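Local coordinates for protein EreC (Klebsiella pneumoniae, PDB 6XCQ) that probably hydrolyses the lactone ester of macrolide antibiotics such as erythromycin, and so would confer resistance on the bacterium that carries it, at residues D391-T397 with D422-P428; E67-F71 with M406-S410. The protein carries 1 engineered substitution. One frame throughout, in Å; residues are numbered along the deposited sequence. Where two conformers were deposited one is given.

Two ways of joining parts of a chain meet here. Interaction 1 is regular: two strands of the main mixed sheet pair backbone to backbone, with leucine, valine and alanine on one face and cysteines, threonine and isoleucine on the other. Interaction 2 is smaller and irregular, a loop following strand 62-65 held against the end of strand 405-408 mainly by the backbone and side chain of a single glutamine. Both are largely buried, but interaction 1 lies toward one side of the sheet and has partly exposed ends, whereas interaction 2 is nearer the chain's centre and richer in polar groups. Their centres are about 14 Å apart, and I424 CG2 packs on M406 SD at 4.0 Å.

Interaction 1: residues D391-T397 with D422-P428; sequences DSCLTLT and DAIVCVP
T395 and I424 face each other at the tight part of this antiparallel pairing, where the bond from I424 N to T395 O is short at 2.7 Å and T395 N returns one to I424 O. Their side chains run alongside, T395 CG2 resting 3.6 Å from I424 CB. With OG1 anti to the backbone N (chi1 -170°) and hydrogen-bonded to T32 O, CG2 falls between N and the carbonyl carbon, against I424. C393 and C426 form the next hydrogen-bonded pair, C393 N to C426 O and C426 N to C393 O both being 2.9 Å. Between these two pairs L394 and V425 make a non-hydrogen-bonded pair on the other face, with L394 CD1, in one of its two conformers, 3.5 Å from V425 CG2.

The ends are looser. T397 N reaches D422 O only weakly, at 3.5 Å, with a water bridging the two. D422 OD2 is held by a salt bridge to K312 and a hydrogen bond from A340 N. At the far end the partly exposed P428 offers ring carbons, its CD 3.4 Å from S392 OG.

C393, disulfide-bonded to C387, and C426 both touch I383 of helix 379-387, while V425 meets L82 of helix 73-90. The arrangement is typical of a mixed alpha/beta sheet with helices on both faces, here where a parallel core of strands continues into antiparallel ones.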
ATOM      1  N   ASP A 391      14.548  18.864  15.178  1.00 28.64           N
ATOM      2  CA  ASP A 391      14.758  17.703  14.308  1.00 26.24           C
ATOM      3  C   ASP A 391      13.488  16.847  14.269  1.00 20.77           C
ATOM      4  O   ASP A 391      12.406  17.351  14.583  1.00 28.96           O
ATOM      5  CB  ASP A 391      15.965  16.884  14.791  1.00 19.02           C
ATOM      6  CG  ASP A 391      17.305  17.546  14.460  1.00 34.25           C
ATOM      7  OD1 ASP A 391      17.481  18.043  13.328  1.00 32.34           O
ATOM      8  OD2 ASP A 391      18.193  17.549  15.337  1.00 26.61           O
ATOM      9  N   SER A 392      13.593  15.560  13.907  1.00 17.58           N
ATOM     10  CA  SER A 392      12.421  14.696  13.885  1.00 14.67           C
ATOM     11  C   SER A 392      12.133  14.099  15.255  1.00 19.30           C
ATOM     12  O   SER A 392      12.951  14.138  16.171  1.00 15.45           O
ATOM     13  CB  SER A 392      12.580  13.547  12.887  1.00 23.18           C
ATOM     14  OG  SER A 392      12.920  14.029  11.612  1.00 15.56           O
ATOM     15  N   CYS A 393      10.976  13.455  15.356  1.00 20.38           N
ATOM     16  CA  CYS A 393      10.485  13.001  16.644  1.00 17.10           C
ATOM     17  C   CYS A 393       9.786  11.655  16.489  1.00 18.78           C
ATOM     18  O   CYS A 393       9.105  11.405  15.496  1.00 16.14           O
ATOM     19  CB  CYS A 393       9.530  14.042  17.237  1.00 17.21           C
ATOM     20  SG  CYS A 393       8.878  13.592  18.861  1.00 26.17           S
ATOM     21  N   LEU A 394       9.928  10.805  17.503  0.57 15.48           N
ATOM     22  CA  LEU A 394       9.261   9.509  17.554  0.57 18.23           C
ATOM     23  C   LEU A 394       8.542   9.383  18.889  0.57 20.15           C
ATOM     24  O   LEU A 394       9.165   9.570  19.939  0.57 16.06           O
ATOM     25  CB  LEU A 394      10.289   8.388  17.386  0.57 19.46           C
ATOM     26  CG  LEU A 394       9.894   6.922  17.412  0.57 30.13           C
ATOM     27  CD1 LEU A 394       8.820   6.645  16.380  0.57 15.53           C
ATOM     28  CD2 LEU A 394      11.136   6.109  17.121  0.57 28.33           C
ATOM     29  N   THR A 395       7.241   9.070  18.854  1.00 13.69           N
ATOM     30  CA  THR A 395       6.412   9.032  20.048  1.00 17.33           C
ATOM     31  C   THR A 395       5.491   7.821  20.014  1.00 23.44           C
ATOM     32  O   THR A 395       4.986   7.441  18.955  1.00 19.58           O
ATOM     33  CB  THR A 395       5.577  10.322  20.214  1.00 23.67           C
ATOM     34  OG1 THR A 395       4.960  10.330  21.506  1.00 29.11           O
ATOM     35  CG2 THR A 395       4.478  10.433  19.173  1.00 19.66           C
ATOM     36  N   LEU A 396       5.308   7.195  21.176  1.00 16.05           N
ATOM     37  CA  LEU A 396       4.241   6.217  21.331  1.00 20.94           C
ATOM     38  C   LEU A 396       2.919   6.948  21.517  1.00 22.68           C
ATOM     39  O   LEU A 396       2.885   8.148  21.781  1.00 25.86           O
ATOM     40  CB  LEU A 396       4.512   5.297  22.517  1.00 23.39           C
ATOM     41  CG  LEU A 396       5.918   4.700  22.565  1.00 29.81           C
ATOM     42  CD1 LEU A 396       6.105   3.936  23.867  1.00 51.09           C
ATOM     43  CD2 LEU A 396       6.202   3.794  21.359  1.00 21.07           C
ATOM     44  N   THR A 397       1.818   6.226  21.342  1.00 18.50           N
ATOM     45  CA  THR A 397       0.506   6.844  21.436  1.00 22.67           C
ATOM     46  C   THR A 397      -0.258   6.445  22.688  1.00 22.50           C
ATOM     47  O   THR A 397      -1.355   6.969  22.913  1.00 30.70           O
ATOM     48  CB  THR A 397      -0.340   6.481  20.214  1.00 23.23           C
ATOM     49  OG1 THR A 397      -0.430   5.051  20.120  1.00 27.03           O
ATOM     50  CG2 THR A 397       0.279   7.048  18.959  1.00 18.46           C
ATOM     51  N   ASP A 422       0.193   2.655  16.799  1.00 16.58           N
ATOM     52  CA  ASP A 422       1.049   2.281  17.919  1.00 18.28           C
ATOM     53  C   ASP A 422       2.139   3.309  18.188  1.00 20.20           C
ATOM     54  O   ASP A 422       2.523   3.486  19.348  1.00 17.86           O
ATOM     55  CB  ASP A 422       1.694   0.915  17.671  1.00 16.71           C
ATOM     56  CG  ASP A 422       0.670  -0.217  17.633  1.00 24.84           C
ATOM     57  OD1 ASP A 422       0.280  -0.715  18.711  1.00 20.10           O
ATOM     58  OD2 ASP A 422       0.229  -0.581  16.520  1.00 20.75           O
ATOM     59  N   ALA A 423       2.635   3.994  17.155  1.00 12.61           N
ATOM     60  CA  ALA A 423       3.646   5.033  17.318  1.00 16.90           C
ATOM     61  C   ALA A 423       3.461   6.066  16.216  1.00 17.58           C
ATOM     62  O   ALA A 423       2.745   5.831  15.242  1.00 16.48           O
ATOM     63  CB  ALA A 423       5.069   4.466  17.286  1.00 14.52           C
ATOM     64  N   ILE A 424       4.110   7.224  16.387  1.00 14.28           N
ATOM     65  CA  ILE A 424       4.082   8.309  15.408  1.00 13.51           C
ATOM     66  C   ILE A 424       5.503   8.770  15.129  1.00 20.55           C
ATOM     67  O   ILE A 424       6.294   8.987  16.057  1.00 22.02           O
ATOM     68  CB  ILE A 424       3.247   9.521  15.862  1.00 14.31           C
ATOM     69  CG1 ILE A 424       1.932   9.110  16.546  1.00 19.45           C
ATOM     70  CG2 ILE A 424       2.970  10.416  14.663  1.00 17.65           C
ATOM     71  CD1 ILE A 424       0.839   8.633  15.586  1.00 12.41           C
ATOM     72  N   VAL A 425       5.804   8.955  13.846  1.00 15.75           N
ATOM     73  CA  VAL A 425       7.055   9.531  13.364  1.00 13.19           C
ATOM     74  C   VAL A 425       6.721  10.883  12.755  1.00 15.94           C
ATOM     75  O   VAL A 425       5.834  10.977  11.901  1.00 14.52           O
ATOM     76  CB  VAL A 425       7.713   8.594  12.332  1.00 16.70           C
ATOM     77  CG1 VAL A 425       8.894   9.228  11.645  1.00 16.48           C
ATOM     78  CG2 VAL A 425       8.104   7.280  12.985  1.00 17.39           C
ATOM     79  N   CYS A 426       7.430  11.927  13.173  1.00 11.77           N
ATOM     80  CA  CYS A 426       7.122  13.265  12.685  1.00 14.85           C
ATOM     81  C   CYS A 426       8.405  13.946  12.221  1.00 17.69           C
ATOM     82  O   CYS A 426       9.355  14.069  12.999  1.00 14.68           O
ATOM     83  CB  CYS A 426       6.420  14.079  13.774  1.00 15.15           C
ATOM     84  SG  CYS A 426       5.920  15.734  13.214  1.00 15.53           S
ATOM     85  N   VAL A 427       8.443  14.351  10.953  1.00 16.20           N
ATOM     86  CA  VAL A 427       9.628  14.961  10.349  1.00 16.03           C
ATOM     87  C   VAL A 427       9.407  16.471  10.245  1.00 18.85           C
ATOM     88  O   VAL A 427       8.270  16.940  10.395  1.00 16.90           O
ATOM     89  CB  VAL A 427       9.936  14.325   8.981  1.00 16.14           C
ATOM     90  CG1 VAL A 427      10.158  12.803   9.136  1.00 14.72           C
ATOM     91  CG2 VAL A 427       8.803  14.620   7.983  1.00 17.40           C
ATOM     92  N   PRO A 428      10.452  17.276  10.022  1.00 19.67           N
ATOM     93  CA  PRO A 428      10.267  18.733  10.102  1.00 18.29           C
ATOM     94  C   PRO A 428       9.527  19.339   8.922  1.00 17.95           C
ATOM     95  O   PRO A 428       8.947  20.424   9.066  1.00 22.72           O
ATOM     96  CB  PRO A 428      11.711  19.265  10.181  1.00 25.18           C
ATOM     97  CG  PRO A 428      12.514  18.129  10.726  1.00 21.19           C
ATOM     98  CD  PRO A 428      11.879  16.904  10.095  1.00 17.11           C
TER
HETATM   99  O   HOH W   1       1.615   3.001  21.784  1.00 35.22           O

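Interaction 2: residues E67-F71 with M406-S410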
ATOM      1  N   GLU A  67       2.845   7.061   5.724  1.00 15.29           N
ATOM      2  CA  GLU A  67       3.252   8.358   5.216  1.00 15.96           C
ATOM      3  C   GLU A  67       2.000   9.206   5.266  1.00 13.35           C
ATOM      4  O   GLU A  67       0.922   8.731   4.892  1.00 14.70           O
ATOM      5  CB  GLU A  67       3.840   8.283   3.795  1.00 16.12           C
ATOM      6  CG  GLU A  67       2.993   7.516   2.797  1.00 18.60           C
ATOM      7  CD  GLU A  67       3.616   7.469   1.395  1.00 17.83           C
ATOM      8  OE1 GLU A  67       4.806   7.813   1.242  1.00 33.22           O
ATOM      9  OE2 GLU A  67       2.900   7.108   0.442  1.00 30.88           O
ATOM     10  N   GLY A  68       2.125  10.425   5.796  1.00 13.77           N
ATOM     11  CA  GLY A  68       0.960  11.283   5.894  1.00 18.02           C
ATOM     12  C   GLY A  68       0.521  11.845   4.564  1.00 14.69           C
ATOM     13  O   GLY A  68      -0.612  12.333   4.446  1.00 17.15           O
ATOM     14  N   ALA A  69       1.394  11.786   3.562  1.00 16.92           N
ATOM     15  CA  ALA A  69       1.061  12.212   2.212  1.00 16.43           C
ATOM     16  C   ALA A  69       1.954  11.454   1.255  1.00 15.68           C
ATOM     17  O   ALA A  69       3.106  11.153   1.577  1.00 17.46           O
ATOM     18  CB  ALA A  69       1.239  13.728   2.034  1.00 12.22           C
ATOM     19  N   HIS A  70       1.412  11.116   0.094  1.00 15.33           N
ATOM     20  CA  HIS A  70       2.232  10.465  -0.911  1.00 15.82           C
ATOM     21  C   HIS A  70       3.248  11.455  -1.473  1.00 17.94           C
ATOM     22  O   HIS A  70       3.069  12.678  -1.390  1.00 13.97           O
ATOM     23  CB  HIS A  70       1.360   9.918  -2.051  1.00 20.13           C
ATOM     24  CG  HIS A  70       0.504   8.744  -1.668  1.00 17.07           C
ATOM     25  ND1 HIS A  70       0.983   7.669  -0.952  1.00 20.82           N
ATOM     26  CD2 HIS A  70      -0.796   8.468  -1.933  1.00 20.67           C
ATOM     27  CE1 HIS A  70       0.017   6.781  -0.789  1.00 23.47           C
ATOM     28  NE2 HIS A  70      -1.071   7.239  -1.382  1.00 19.25           N
ATOM     29  N   PHE A  71       4.336  10.909  -2.031  1.00 12.22           N
ATOM     30  CA  PHE A  71       5.269  11.659  -2.881  1.00 16.07           C
ATOM     31  C   PHE A  71       6.129  12.650  -2.098  1.00 19.74           C
ATOM     32  O   PHE A  71       6.542  13.677  -2.644  1.00 15.05           O
ATOM     33  CB  PHE A  71       4.529  12.387  -4.009  1.00 16.25           C
ATOM     34  CG  PHE A  71       3.530  11.512  -4.738  1.00 17.81           C
ATOM     35  CD1 PHE A  71       3.939  10.334  -5.343  1.00 15.39           C
ATOM     36  CD2 PHE A  71       2.194  11.860  -4.801  1.00 15.54           C
ATOM     37  CE1 PHE A  71       3.028   9.519  -6.025  1.00 18.91           C
ATOM     38  CE2 PHE A  71       1.273  11.045  -5.470  1.00 16.26           C
ATOM     39  CZ  PHE A  71       1.698   9.876  -6.079  1.00 14.49           C
ATOM     40  N   MET A 406      -4.738  14.322  13.145  1.00 18.23           N
ATOM     41  CA  MET A 406      -3.411  14.253  12.545  1.00 16.50           C
ATOM     42  C   MET A 406      -3.527  14.604  11.071  1.00 17.42           C
ATOM     43  O   MET A 406      -4.524  14.278  10.423  1.00 19.25           O
ATOM     44  CB  MET A 406      -2.781  12.855  12.721  1.00 17.14           C
ATOM     45  CG  MET A 406      -1.347  12.734  12.195  1.00 11.73           C
ATOM     46  SD  MET A 406      -0.516  11.271  12.877  1.00 19.37           S
ATOM     47  CE  MET A 406      -1.704  10.005  12.439  1.00 14.08           C
ATOM     48  N   ARG A 407      -2.494  15.255  10.542  1.00 12.61           N
ATOM     49  CA  ARG A 407      -2.510  15.636   9.137  1.00 16.08           C
ATOM     50  C   ARG A 407      -2.615  14.397   8.250  1.00 17.28           C
ATOM     51  O   ARG A 407      -2.082  13.333   8.557  1.00 17.34           O
ATOM     52  CB  ARG A 407      -1.255  16.428   8.785  1.00  9.52           C
ATOM     53  CG  ARG A 407      -1.211  17.811   9.477  1.00 11.93           C
ATOM     54  CD  ARG A 407       0.116  18.474   9.274  1.00 13.69           C
ATOM     55  NE  ARG A 407      -0.018  19.932   9.232  1.00 17.35           N
ATOM     56  CZ  ARG A 407       0.994  20.770   9.071  1.00 16.76           C
ATOM     57  NH1 ARG A 407       2.231  20.303   8.962  1.00 14.83           N
ATOM     58  NH2 ARG A 407       0.762  22.074   9.000  1.00 16.22           N
ATOM     59  N   SER A 408      -3.310  14.550   7.135  1.00 15.11           N
ATOM     60  CA  SER A 408      -3.397  13.482   6.152  1.00 13.41           C
ATOM     61  C   SER A 408      -3.621  14.175   4.818  1.00 17.56           C
ATOM     62  O   SER A 408      -4.621  14.882   4.656  1.00 16.15           O
ATOM     63  CB  SER A 408      -4.535  12.519   6.508  1.00 16.08           C
ATOM     64  OG  SER A 408      -4.760  11.562   5.490  1.00 15.41           O
ATOM     65  N   GLN A 409      -2.678  14.023   3.894  1.00 12.19           N
ATOM     66  CA  GLN A 409      -2.650  14.826   2.652  1.00  9.28           C
ATOM     67  C   GLN A 409      -2.657  16.299   3.078  1.00 11.82           C
ATOM     68  O   GLN A 409      -1.967  16.655   4.043  1.00 15.18           O
ATOM     69  CB  GLN A 409      -3.783  14.420   1.722  1.00 16.39           C
ATOM     70  CG  GLN A 409      -3.693  12.985   1.200  1.00 20.74           C
ATOM     71  CD  GLN A 409      -2.397  12.699   0.468  1.00 14.55           C
ATOM     72  OE1 GLN A 409      -1.688  11.763   0.819  1.00 17.91           O
ATOM     73  NE2 GLN A 409      -2.098  13.486  -0.585  1.00 15.63           N
ATOM     74  N   SER A 410      -3.428  17.166   2.422  1.00 16.14           N
ATOM     75  CA  SER A 410      -3.536  18.561   2.835  1.00 16.89           C
ATOM     76  C   SER A 410      -4.648  18.788   3.850  1.00 20.31           C
ATOM     77  O   SER A 410      -4.939  19.940   4.177  1.00 15.81           O
ATOM     78  CB  SER A 410      -3.746  19.476   1.621  1.00 18.47           C
ATOM     79  OG  SER A 410      -4.942  19.174   0.935  1.00 18.19           O
TER
HETATM   80  O   HOH W   2       0.491  13.605  -1.831  1.00 15.98           O
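Q409 grips the loop 67-71 twice, once with its backbone and once with its side chain, from a backbone twisted to a positive phi (55°). Its N donates to G68 O over 2.7 Å in a nearly straight bond (172°), and S408 CA adds a CH···O contact to the same oxygen. The side chain sets out away from the loop, but a bend at chi2 (-57°) folds it back until OE1 stands 3.1 Å from A69 CA. There OE1 receives H70 N at 3.2 Å on a lone pair, in the plane of the amide. H306 NE2 is a second hydrogen-bond partner of OE1, while NE2 of the same amide binds E352 and a water that also donates to H70 O. With both ends engaged, the amide is fixed in rotation and holds the loop backbone at A69 and H70.

The ring of H70 meets that of H306 edge to face. The contact thus ties the connection between strand 62-65 and helix 73-90 to the end of strand 405-408, with A69 and Q409 packing on strand 349-354 and H70 and F71 on helix 126-146.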